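Local atomic coordinates of muconate cycloisomerase (Azorhizobium caulinodans, PDB entry 3MY9), a protein that belongs to the enolase superfamily, joining an N-terminal capping domain to a TIM-barrel-like domain that binds a magnesium ion. Residues A[244-249]-A[268-273]. Residues are numbered along the deposited sequence; the frame is centred on the assembly and turned at random.
With MG (magnesium ion), chain C.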
ATOM      1  N   PRO A 244      -8.183 -23.203   6.300  1.00 32.28           N
ATOM      2  CA  PRO A 244      -7.253 -22.958   5.194  1.00 31.24           C
ATOM      3  C   PRO A 244      -7.934 -23.055   3.809  1.00 31.20           C
ATOM      4  O   PRO A 244      -8.747 -23.942   3.571  1.00 30.32           O
ATOM      5  CB  PRO A 244      -6.224 -24.070   5.370  1.00 31.85           C
ATOM      6  CG  PRO A 244      -6.167 -24.255   6.882  1.00 32.59           C
ATOM      7  CD  PRO A 244      -7.653 -24.199   7.255  1.00 33.61           C
ATOM      8  N   ILE A 245      -7.613 -22.119   2.935  1.00 31.04           N
ATOM      9  CA  ILE A 245      -8.031 -22.165   1.574  1.00 32.29           C
ATOM     10  C   ILE A 245      -6.874 -22.705   0.753  1.00 33.28           C
ATOM     11  O   ILE A 245      -5.779 -22.175   0.827  1.00 32.98           O
ATOM     12  CB  ILE A 245      -8.389 -20.780   1.075  1.00 32.56           C
ATOM     13  CG1 ILE A 245      -9.569 -20.186   1.875  1.00 32.66           C
ATOM     14  CG2 ILE A 245      -8.726 -20.831  -0.426  1.00 32.38           C
ATOM     15  CD1 ILE A 245     -10.893 -20.895   1.602  1.00 32.60           C
ATOM     16  N   LEU A 246      -7.128 -23.712  -0.085  1.00 34.10           N
ATOM     17  CA  LEU A 246      -6.056 -24.301  -0.894  1.00 35.08           C
ATOM     18  C   LEU A 246      -6.221 -23.885  -2.339  1.00 35.33           C
ATOM     19  O   LEU A 246      -7.312 -23.985  -2.907  1.00 36.02           O
ATOM     20  CB  LEU A 246      -6.047 -25.822  -0.722  1.00 35.32           C
ATOM     21  CG  LEU A 246      -5.425 -26.984  -1.557  1.00 39.93           C
ATOM     22  CD1 LEU A 246      -5.386 -26.779  -3.082  1.00 44.05           C
ATOM     23  CD2 LEU A 246      -4.099 -27.503  -1.016  1.00 37.76           C
ATOM     24  N   ALA A 247      -5.135 -23.414  -2.929  1.00 34.44           N
ATOM     25  CA  ALA A 247      -5.139 -23.027  -4.330  1.00 35.22           C
ATOM     26  C   ALA A 247      -4.817 -24.245  -5.170  1.00 35.95           C
ATOM     27  O   ALA A 247      -3.871 -24.985  -4.865  1.00 35.67           O
ATOM     28  CB  ALA A 247      -4.136 -21.941  -4.588  1.00 34.48           C
ATOM     29  N   ASP A 248      -5.624 -24.471  -6.213  1.00 36.35           N
ATOM     30  CA  ASP A 248      -5.312 -25.485  -7.198  1.00 37.42           C
ATOM     31  C   ASP A 248      -5.077 -24.785  -8.530  1.00 38.23           C
ATOM     32  O   ASP A 248      -3.924 -24.464  -8.860  1.00 38.85           O
ATOM     33  CB  ASP A 248      -6.407 -26.565  -7.261  1.00 38.10           C
ATOM     34  CG  ASP A 248      -6.071 -27.703  -8.243  1.00 40.39           C
ATOM     35  OD1 ASP A 248      -4.962 -27.699  -8.840  1.00 41.90           O
ATOM     36  OD2 ASP A 248      -6.943 -28.587  -8.431  1.00 40.38           O
ATOM     37  N   GLU A 249      -6.142 -24.472  -9.265  1.00 38.78           N
ATOM     38  CA  GLU A 249      -5.984 -23.792 -10.542  1.00 39.68           C
ATOM     39  C   GLU A 249      -5.377 -22.373 -10.425  1.00 39.27           C
ATOM     40  O   GLU A 249      -4.791 -21.880 -11.390  1.00 39.00           O
ATOM     41  CB  GLU A 249      -7.303 -23.770 -11.322  1.00 41.91           C
ATOM     42  CG  GLU A 249      -7.669 -25.128 -11.956  1.00 42.60           C
ATOM     43  CD  GLU A 249      -8.325 -26.117 -10.964  1.00 44.01           C
ATOM     44  OE1 GLU A 249      -8.690 -25.732  -9.819  1.00 39.83           O
ATOM     45  OE2 GLU A 249      -8.501 -27.293 -11.352  1.00 45.67           O
ATOM     46  N   ALA A 268      -2.398 -22.904   1.302  1.00 32.50           N
ATOM     47  CA  ALA A 268      -1.808 -24.209   0.888  1.00 33.13           C
ATOM     48  C   ALA A 268      -1.988 -24.294  -0.620  1.00 33.32           C
ATOM     49  O   ALA A 268      -2.828 -23.583  -1.176  1.00 33.24           O
ATOM     50  CB  ALA A 268      -2.515 -25.408   1.571  1.00 31.95           C
ATOM     51  N   ILE A 269      -1.158 -25.093  -1.285  1.00 34.05           N
ATOM     52  CA  ILE A 269      -1.236 -25.230  -2.735  1.00 35.05           C
ATOM     53  C   ILE A 269      -1.204 -26.706  -3.124  1.00 36.73           C
ATOM     54  O   ILE A 269      -0.610 -27.524  -2.431  1.00 36.89           O
ATOM     55  CB  ILE A 269      -0.098 -24.492  -3.442  1.00 35.97           C
ATOM     56  CG1 ILE A 269       1.260 -25.144  -3.125  1.00 36.53           C
ATOM     57  CG2 ILE A 269      -0.088 -22.984  -3.094  1.00 33.20           C
ATOM     58  CD1 ILE A 269       2.371 -24.578  -3.893  1.00 39.00           C
ATOM     59  N   SER A 270      -1.854 -27.065  -4.221  1.00 38.99           N
ATOM     60  CA  SER A 270      -1.670 -28.411  -4.774  1.00 41.00           C
ATOM     61  C   SER A 270      -0.592 -28.325  -5.834  1.00 41.21           C
ATOM     62  O   SER A 270      -0.632 -27.447  -6.671  1.00 39.89           O
ATOM     63  CB  SER A 270      -2.952 -28.936  -5.391  1.00 41.86           C
ATOM     64  OG  SER A 270      -3.412 -27.980  -6.329  1.00 47.31           O
ATOM     65  N   VAL A 271       0.366 -29.238  -5.775  1.00 43.05           N
ATOM     66  CA  VAL A 271       1.496 -29.263  -6.687  1.00 45.67           C
ATOM     67  C   VAL A 271       1.189 -30.256  -7.810  1.00 48.17           C
ATOM     68  O   VAL A 271       0.904 -31.428  -7.559  1.00 49.35           O
ATOM     69  CB  VAL A 271       2.810 -29.706  -5.981  1.00 45.98           C
ATOM     70  CG1 VAL A 271       2.989 -28.997  -4.668  1.00 45.49           C
ATOM     71  CG2 VAL A 271       2.792 -31.179  -5.727  1.00 49.30           C
ATOM     72  N   LYS A 272       1.220 -29.754  -9.040  1.00 50.54           N
ATOM     73  CA  LYS A 272       0.919 -30.533 -10.238  1.00 52.25           C
ATOM     74  C   LYS A 272       2.236 -30.775 -10.939  1.00 53.48           C
ATOM     75  O   LYS A 272       2.740 -29.867 -11.579  1.00 51.92           O
ATOM     76  CB  LYS A 272       0.013 -29.709 -11.168  1.00 52.98           C
ATOM     77  CG  LYS A 272      -1.487 -29.802 -10.926  1.00 52.74           C
ATOM     78  CD  LYS A 272      -1.965 -28.912  -9.792  1.00 49.25           C
ATOM     79  CE  LYS A 272      -2.018 -27.423 -10.202  1.00 46.92           C
ATOM     80  NZ  LYS A 272      -2.369 -26.638  -8.993  1.00 42.52           N
ATOM     81  N   ILE A 273       2.789 -31.984 -10.833  1.00 55.71           N
ATOM     82  CA  ILE A 273       4.129 -32.242 -11.351  1.00 58.01           C
ATOM     83  C   ILE A 273       4.214 -31.756 -12.786  1.00 60.08           C
ATOM     84  O   ILE A 273       5.104 -30.987 -13.122  1.00 60.82           O
ATOM     85  CB  ILE A 273       4.545 -33.703 -11.289  1.00 59.38           C
ATOM     86  CG1 ILE A 273       4.846 -34.136  -9.846  1.00 60.44           C
ATOM     87  CG2 ILE A 273       5.802 -33.901 -12.104  1.00 61.24           C
ATOM     88  CD1 ILE A 273       3.857 -33.599  -8.790  1.00 60.34           C
TER
HETATM   89 MG    MG C 378      -8.756 -29.281  -7.897  1.00 50.23          MG
HETATM   90  O   HOH W   1      -9.148 -29.282  -9.907  1.00 25.58           O
HETATM   91  O   HOH W   2      -9.686 -27.354  -8.005  1.00 26.41           O
HETATM   92  O   HOH W   3     -10.676 -29.957  -7.625  1.00 24.74           O
HETATM   93  O   HOH W   4      -8.132 -31.433  -8.242  1.00 28.19           O
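Ala247 and Ile269 pair in parallel register where strands 245-247 and 268-270 lie side by side in the barrel of this enolase-type domain, and helix 254-263 links them in a beta-alpha-beta unit. Two firm backbone bonds carry the ladder: Ala247 N donates to Ala268 O at 2.9 Å, and Ser270 N to Ala247 O at 3.0 Å, the second nearly along the C=O axis. A weak bond from Ala268 N to Ile245 O precedes them.

The apolar packing is divided between the two faces of the sheet. On one, Leu246 reaches across the neighbouring strand with both methyls, CD2 meeting Ala268 CB at 3.7 Å while CD1 rests near Ser270 N; Tyr297 of the next strand touches Leu246 and Ser270 alike. On the other face Ala247 and Ile269 meet more loosely, and Leu285 of helix 279-292 packs on Ile269.

Polar chemistry takes over at the C-terminal ends of the strands. The Lys272 chain, bent at chi2 (81°) and chi3 (75°), doubles back to bring NZ to Asp248. There NZ forms a salt bridge with OD1 at 2.8 Å, on the anti lone pair of that oxygen, and a 2.7 Å hydrogen bond to Asp248 O from above the carbonyl plane. It also donates to Ser270 O and OG and to Cys251 O, so that several oxygens surround the buried amine.

Asp248 thus divides its carboxylate: OD1 faces Lys272 NZ, and OD2 binds magnesium at 2.0 Å, with Glu223 a further ligand. Glu249 acts through water, OE1 and OE2 each accepting from a different metal-bound water. The salt bridge on OD1 and the metal bond on OD2 together would hold the Asp248 carboxylate in its turn, with Lys272 in the second shell of the magnesium.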